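Local coordinates for Glyoxalase/bleomycin resistance protein/dioxygenase (Nostoc punctiforme PCC 73102, PDB 3KOL), which binds a metal ion as a glyoxalase/dioxygenase of the vicinal oxygen chelate superfamily, and may act as a lactoylglutathione lyase or a dioxygenase, at the interface of chains A and B. Residues are numbered along the deposited sequence; one frame, centred on the assembly and turned at random. Chains: chain A/B, Glyoxalase/bleomycin resistance protein/dioxygenase.

Contact 1: the interface of chains A and B. Residues chain A 85-90, 142-144; chain B 95-96.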
# COMPACT_ATOMS: atom_id res chain seq x y z
N PRO A 85 -13.04 -0.25 -12.46
CA PRO A 85 -12.30 -1.13 -11.56
C PRO A 85 -11.87 -2.34 -12.40
O PRO A 85 -12.41 -2.56 -13.48
CB PRO A 85 -13.33 -1.48 -10.50
CG PRO A 85 -14.61 -1.49 -11.29
CD PRO A 85 -14.48 -0.25 -12.13
N PRO A 86 -10.89 -3.12 -11.91
CA PRO A 86 -10.48 -4.29 -12.70
C PRO A 86 -11.66 -5.21 -13.00
O PRO A 86 -11.69 -5.90 -14.02
CB PRO A 86 -9.41 -4.94 -11.82
CG PRO A 86 -9.76 -4.49 -10.44
CD PRO A 86 -10.14 -3.05 -10.65
N ASP A 87 -12.64 -5.20 -12.10
CA ASP A 87 -13.87 -6.00 -12.25
C ASP A 87 -14.90 -5.39 -11.30
O ASP A 87 -14.59 -5.10 -10.15
CB ASP A 87 -13.63 -7.46 -11.86
CG ASP A 87 -14.75 -8.38 -12.33
OD1 ASP A 87 -14.68 -8.88 -13.48
OD2 ASP A 87 -15.71 -8.60 -11.56
N PRO A 88 -16.13 -5.17 -11.78
CA PRO A 88 -17.19 -4.59 -10.95
C PRO A 88 -17.40 -5.27 -9.60
O PRO A 88 -17.68 -4.61 -8.60
CB PRO A 88 -18.42 -4.69 -11.85
CG PRO A 88 -17.84 -4.49 -13.21
CD PRO A 88 -16.60 -5.37 -13.16
N ASN A 89 -17.26 -6.59 -9.58
CA ASN A 89 -17.42 -7.36 -8.35
C ASN A 89 -16.09 -7.41 -7.61
O ASN A 89 -15.13 -8.01 -8.08
CB ASN A 89 -17.90 -8.79 -8.69
CG ASN A 89 -17.98 -9.69 -7.47
OD1 ASN A 89 -17.82 -9.24 -6.33
ND2 ASN A 89 -18.23 -10.98 -7.70
N PRO A 90 -16.02 -6.77 -6.43
CA PRO A 90 -14.79 -6.73 -5.62
C PRO A 90 -14.29 -8.09 -5.16
O PRO A 90 -13.13 -8.22 -4.76
CB PRO A 90 -15.18 -5.82 -4.46
CG PRO A 90 -16.65 -6.07 -4.31
CD PRO A 90 -17.12 -6.09 -5.74
N ASP A 142 -14.43 1.85 -4.10
CA ASP A 142 -14.05 1.34 -5.41
C ASP A 142 -13.86 -0.17 -5.45
O ASP A 142 -13.62 -0.74 -6.52
CB ASP A 142 -12.77 2.03 -5.89
CG ASP A 142 -12.98 3.50 -6.20
OD1 ASP A 142 -13.61 3.79 -7.24
OD2 ASP A 142 -12.54 4.35 -5.41
N GLY A 143 -13.95 -0.81 -4.30
CA GLY A 143 -13.79 -2.25 -4.26
C GLY A 143 -12.41 -2.69 -3.81
O GLY A 143 -12.08 -3.87 -3.91
N PHE A 144 -11.59 -1.76 -3.32
CA PHE A 144 -10.26 -2.12 -2.83
C PHE A 144 -10.40 -2.58 -1.38
O PHE A 144 -10.99 -1.88 -0.56
CB PHE A 144 -9.31 -0.91 -2.89
CG PHE A 144 -7.92 -1.23 -2.44
CD1 PHE A 144 -7.15 -2.17 -3.11
CD2 PHE A 144 -7.38 -0.60 -1.32
CE1 PHE A 144 -5.87 -2.49 -2.67
CE2 PHE A 144 -6.09 -0.90 -0.87
CZ PHE A 144 -5.34 -1.85 -1.55
N THR B 95 -9.37 1.72 -11.39
CA THR B 95 -9.56 2.33 -10.08
C THR B 95 -8.88 1.35 -9.12
O THR B 95 -8.39 0.30 -9.55
CB THR B 95 -11.06 2.45 -9.71
OG1 THR B 95 -11.70 1.17 -9.86
CG2 THR B 95 -11.75 3.47 -10.60
N ARG B 96 -8.85 1.70 -7.84
CA ARG B 96 -8.21 0.91 -6.78
C ARG B 96 -6.70 1.21 -6.73
O ARG B 96 -6.29 2.32 -7.06
CB ARG B 96 -8.49 -0.59 -6.97
CG ARG B 96 -9.98 -0.94 -6.84
CD ARG B 96 -10.27 -2.42 -7.10
NE ARG B 96 -11.71 -2.68 -7.21
CZ ARG B 96 -12.24 -3.83 -7.61
NH1 ARG B 96 -11.47 -4.85 -7.95
NH2 ARG B 96 -13.57 -3.95 -7.67
O HOH W 1 -14.29 1.99 -9.16
O HOH W 2 -16.14 -2.51 -7.55
O HOH W 3 -12.59 -7.33 -8.66

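Contact 2: the interface of chains A and B. Residues chain A 69, 71, 73, 100-102; chain B 19-20.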
# COMPACT_ATOMS: atom_id res chain seq x y z
N THR A 69 -1.43 8.77 8.43
CA THR A 69 -1.58 8.07 9.69
C THR A 69 -0.71 8.90 10.63
O THR A 69 0.16 9.66 10.17
CB THR A 69 -1.08 6.61 9.61
OG1 THR A 69 0.20 6.57 8.97
CG2 THR A 69 -2.06 5.75 8.81
N ASP A 71 1.85 8.28 12.22
CA ASP A 71 3.28 8.03 12.09
C ASP A 71 3.84 8.60 10.78
O ASP A 71 5.01 8.41 10.45
CB ASP A 71 3.58 6.53 12.21
CG ASP A 71 3.00 5.73 11.07
OD1 ASP A 71 2.13 6.27 10.36
OD2 ASP A 71 3.40 4.56 10.91
N THR A 73 2.77 8.02 7.41
CA THR A 73 2.51 7.36 6.13
C THR A 73 1.34 8.05 5.42
O THR A 73 0.31 8.33 6.03
CB THR A 73 2.16 5.87 6.31
OG1 THR A 73 3.20 5.23 7.06
CG2 THR A 73 2.04 5.17 4.96
N LEU A 100 -4.80 -3.46 1.93
CA LEU A 100 -4.02 -2.51 2.71
C LEU A 100 -4.53 -2.64 4.14
O LEU A 100 -5.74 -2.54 4.38
CB LEU A 100 -4.27 -1.08 2.19
CG LEU A 100 -3.71 0.05 3.06
CD1 LEU A 100 -2.19 -0.06 3.16
CD2 LEU A 100 -4.11 1.39 2.45
N ALA A 101 -3.63 -2.87 5.08
CA ALA A 101 -4.04 -3.05 6.47
C ALA A 101 -3.53 -1.97 7.41
O ALA A 101 -2.35 -1.59 7.37
CB ALA A 101 -3.60 -4.43 6.96
N PHE A 102 -4.43 -1.49 8.25
CA PHE A 102 -4.15 -0.47 9.25
C PHE A 102 -4.14 -1.10 10.63
O PHE A 102 -4.93 -2.00 10.92
CB PHE A 102 -5.24 0.61 9.22
CG PHE A 102 -5.24 1.44 7.98
CD1 PHE A 102 -4.37 2.52 7.85
CD2 PHE A 102 -6.10 1.14 6.93
CE1 PHE A 102 -4.38 3.30 6.69
CE2 PHE A 102 -6.11 1.91 5.77
CZ PHE A 102 -5.25 3.00 5.65
N LYS B 19 -1.21 3.36 12.23
CA LYS B 19 -0.19 3.19 11.20
C LYS B 19 -0.65 2.20 10.15
O LYS B 19 -1.68 1.55 10.30
CB LYS B 19 1.11 2.68 11.83
CG LYS B 19 1.00 1.26 12.37
CD LYS B 19 2.28 0.80 13.04
CE LYS B 19 2.19 -0.67 13.42
NZ LYS B 19 3.43 -1.17 14.08
N VAL B 20 0.12 2.11 9.07
CA VAL B 20 -0.14 1.15 8.02
C VAL B 20 0.66 -0.04 8.51
O VAL B 20 1.89 0.04 8.62
CB VAL B 20 0.42 1.61 6.65
CG1 VAL B 20 0.44 0.43 5.68
CG2 VAL B 20 -0.44 2.74 6.09
O HOH W 4 2.58 3.60 8.83

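Contact 3: the interface of chains A and B. Residues chain A 41-43, 102-104, 148; chain B 12-13, 15, 17.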
# COMPACT_ATOMS: atom_id res chain seq x y z
N LEU A 41 -13.14 6.37 8.65
CA LEU A 41 -11.94 5.76 9.22
C LEU A 41 -11.09 6.73 10.04
O LEU A 41 -10.13 6.33 10.70
CB LEU A 41 -11.10 5.12 8.11
CG LEU A 41 -11.77 3.99 7.33
CD1 LEU A 41 -10.73 3.28 6.49
CD2 LEU A 41 -12.42 2.99 8.28
N GLY A 42 -11.43 8.02 9.98
CA GLY A 42 -10.72 9.01 10.76
C GLY A 42 -9.30 9.42 10.39
O GLY A 42 -8.62 10.05 11.20
N LEU A 43 -8.83 9.08 9.19
CA LEU A 43 -7.48 9.48 8.80
C LEU A 43 -7.41 11.00 8.63
O LEU A 43 -8.29 11.61 8.02
CB LEU A 43 -7.04 8.79 7.51
CG LEU A 43 -6.95 7.26 7.60
CD1 LEU A 43 -6.61 6.67 6.23
CD2 LEU A 43 -5.88 6.87 8.62
N PHE A 102 -4.43 -1.49 8.25
CA PHE A 102 -4.15 -0.47 9.25
C PHE A 102 -4.14 -1.10 10.63
O PHE A 102 -4.93 -2.00 10.92
CB PHE A 102 -5.24 0.61 9.22
CG PHE A 102 -5.24 1.44 7.98
CD1 PHE A 102 -4.37 2.52 7.85
CD2 PHE A 102 -6.10 1.14 6.93
CE1 PHE A 102 -4.38 3.30 6.69
CE2 PHE A 102 -6.11 1.91 5.77
CZ PHE A 102 -5.25 3.00 5.65
N ASP A 103 -3.24 -0.63 11.48
CA ASP A 103 -3.12 -1.14 12.84
C ASP A 103 -3.94 -0.22 13.74
O ASP A 103 -4.01 0.98 13.51
CB ASP A 103 -1.66 -1.12 13.28
CG ASP A 103 -1.45 -1.69 14.66
OD1 ASP A 103 -1.84 -2.85 14.89
OD2 ASP A 103 -0.89 -0.98 15.52
N ILE A 104 -4.56 -0.80 14.77
CA ILE A 104 -5.35 -0.03 15.72
C ILE A 104 -5.11 -0.59 17.12
O ILE A 104 -4.85 -1.78 17.27
CB ILE A 104 -6.86 -0.08 15.36
CG1 ILE A 104 -7.66 0.86 16.27
CG2 ILE A 104 -7.39 -1.51 15.49
CD1 ILE A 104 -9.11 1.01 15.86
N ILE A 148 -8.46 -3.89 9.04
CA ILE A 148 -8.15 -3.18 10.27
C ILE A 148 -7.77 -4.32 11.20
O ILE A 148 -8.52 -5.28 11.33
CB ILE A 148 -9.35 -2.39 10.84
CG1 ILE A 148 -9.62 -1.16 9.97
CG2 ILE A 148 -9.06 -1.97 12.28
CD1 ILE A 148 -10.79 -0.28 10.45
N LEU B 12 -14.39 6.70 13.53
CA LEU B 12 -13.12 6.63 14.22
C LEU B 12 -12.53 8.03 14.31
O LEU B 12 -12.76 8.88 13.45
CB LEU B 12 -12.14 5.70 13.48
CG LEU B 12 -12.46 4.20 13.56
CD1 LEU B 12 -11.40 3.41 12.82
CD2 LEU B 12 -12.52 3.76 15.01
N ALA B 13 -11.78 8.27 15.38
CA ALA B 13 -11.16 9.56 15.60
C ALA B 13 -9.77 9.55 14.97
O ALA B 13 -9.19 8.48 14.77
CB ALA B 13 -11.05 9.83 17.09
N GLY B 15 -6.08 9.23 14.57
CA GLY B 15 -5.12 8.61 15.47
C GLY B 15 -5.48 7.18 15.81
O GLY B 15 -4.60 6.39 16.15
N LEU B 17 -6.50 4.75 13.80
CA LEU B 17 -5.75 3.93 12.86
C LEU B 17 -4.37 4.56 12.99
O LEU B 17 -4.06 5.57 12.36
CB LEU B 17 -6.32 4.07 11.45
CG LEU B 17 -7.76 3.55 11.29
CD1 LEU B 17 -8.10 3.44 9.82
CD2 LEU B 17 -7.90 2.16 11.95
O HOH W 5 -8.30 6.99 12.57

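Contact 1: the interface of chains A and B
The backbone carbonyl oxygen of A:Asp142 receives the arm of B:Arg96 as it reaches over from the other chain. B:Arg96 NE donates to A:Asp142 O at 2.8 Å in an almost straight bond, 173° at the hydrogen. The acceptor lies in the guanidinium plane, while the donor is tilted 33° from the carbonyl plane. NH2 adds a weak second bond, and water 2 approaches the same oxygen at 3.2 Å. In this vicinal oxygen chelate protein the carbonyl belongs to the loop just before strand 145-150, which carries the cobalt ligand A:Glu147. Arginine suits the place because its long chain, extended from CG to NE with CG anti to the carbonyl carbon (chi1 -64°), sets a flat, many-handed donor among backbone acceptors. NH2 also makes a weak bond to A:Asp87 O at 2.9 Å and meets water 2, itself 2.8 Å from A:Pro88 O. NH1 binds water 3, which passes the contact on to A:Asn89 O. The guanidinium has A:Gly143 O over the rim of one face and A:Pro85 CB over the rim of the other. The rigid A:Pro86 ring crosses the arm, its CD 3.6 Å from B:Arg96 CD. A:Phe144 meets the aliphatic stem of the arginine through its CB, 4.0 Å from B:Arg96 CG. Beside the arm, water 1 joins B:Thr95 OG1 at 2.8 Å to the carboxylate OD1 of A:Asp142.

Contact 2: the interface of chains A and B
B:Val20 sends both methyls into chain A, a compact branched side chain that can touch strand 96-104 with one and the A:Thr73 loop with the other. With CG1 anti to the backbone N (chi1 165°), that methyl meets A:Leu100 CD1 at 3.7 Å, the two side chains crossing at about a right angle. B:Val20 CG2 touches the methyl CG2 of A:Thr73 at 3.7 Å and the ring carbon CE1 of A:Phe102 at 4.0 Å. The backbones pair as well: A:Phe102 and B:Val20 form an antiparallel bridge between strand 96-104 and strand 17-27, and B:Lys19 O lies 3.4 Å from A:Phe102 CA. Farther out, A:Thr69 CB rests against B:Lys19 CA. A:Asp71 crosses the lysine at about a right angle, A:Asp71 CG lying 3.7 Å from B:Lys19 CB. Lysine suits this rim because its aliphatic stem packs while the extended chain carries NZ away, 6.6 Å from A:Asp71 OD2. Water 4 takes the N-H of B:Val20 at 2.9 Å, nearly straight at 169°. Threonine offers A:Thr73 a methyl for the valine and a hydroxyl for this water, though the water's bonds to A:Thr73 OG1 and A:Asp71 OD2 are modelled suspiciously short. The site lays one chain's strand against the other's, presumably stabilising a dimer.

Contact 3: the interface of chains A and B
B:Leu17 puts both methyls among mostly apolar groups of chain A, as befits a branched aliphatic chain buried at an interface. CG stands anti to the carbonyl carbon (chi1 -65°), and from it the methyls diverge. B:Leu17 CD1 meets A:Leu41 CB at 3.8 Å and the root of the A:Phe102 ring, CG, at 3.9 Å, and also lies beside the backbone carbonyl of A:Leu41. B:Leu17 CD2 turns to the tip of A:Ile148, whose CD1 is 4.1 Å away; the two side chains cross at about a right angle. Nearer the backbone, B:Leu17 CB is 4.0 Å from A:Leu43 CD2. Outside this shell, B:Leu12 lays its CB 3.5 Å from A:Leu41 O, a further aliphatic cover over the carbonyl directly after helix 30-40. A:Gly42 has a positive phi (71°), a backbone shape that a residue without a side chain adopts easily, and its bare CA lets B:Leu12 O approach to 3.4 Å. B:Leu17 pairs with A:Ile104 of strand 96-104 in an antiparallel bridge. A:Ile148 stands next to the cobalt ligand A:Glu147, so the packing rests on strand 145-150, which carries that ligand. Water 5 ties the rim together, contacting A:Leu41 O and B:Ala13 O, and it lies 3.1 Å from B:Leu17 N, with 172° at that hydrogen.

Contact 2 and contact 3 are neighbours, their C-alpha centres about 8 Å apart, and share A:Phe102, which faces B:Val20 in one and B:Leu17 in the other. Both lie where strand 17-27 of chain B runs against strand 96-104 of chain A. Contact 1 is farther off, about 21 Å from contact 2 and about 22 Å from contact 3 between C-alpha centres, and uses the start of chain B's own strand 96-104. That strand also carries B:His99, a ligand of the cobalt ion, so the interface and the metal site share a framework. Two-fold symmetry repeats every contact, which would spread the grip across a likely dimer.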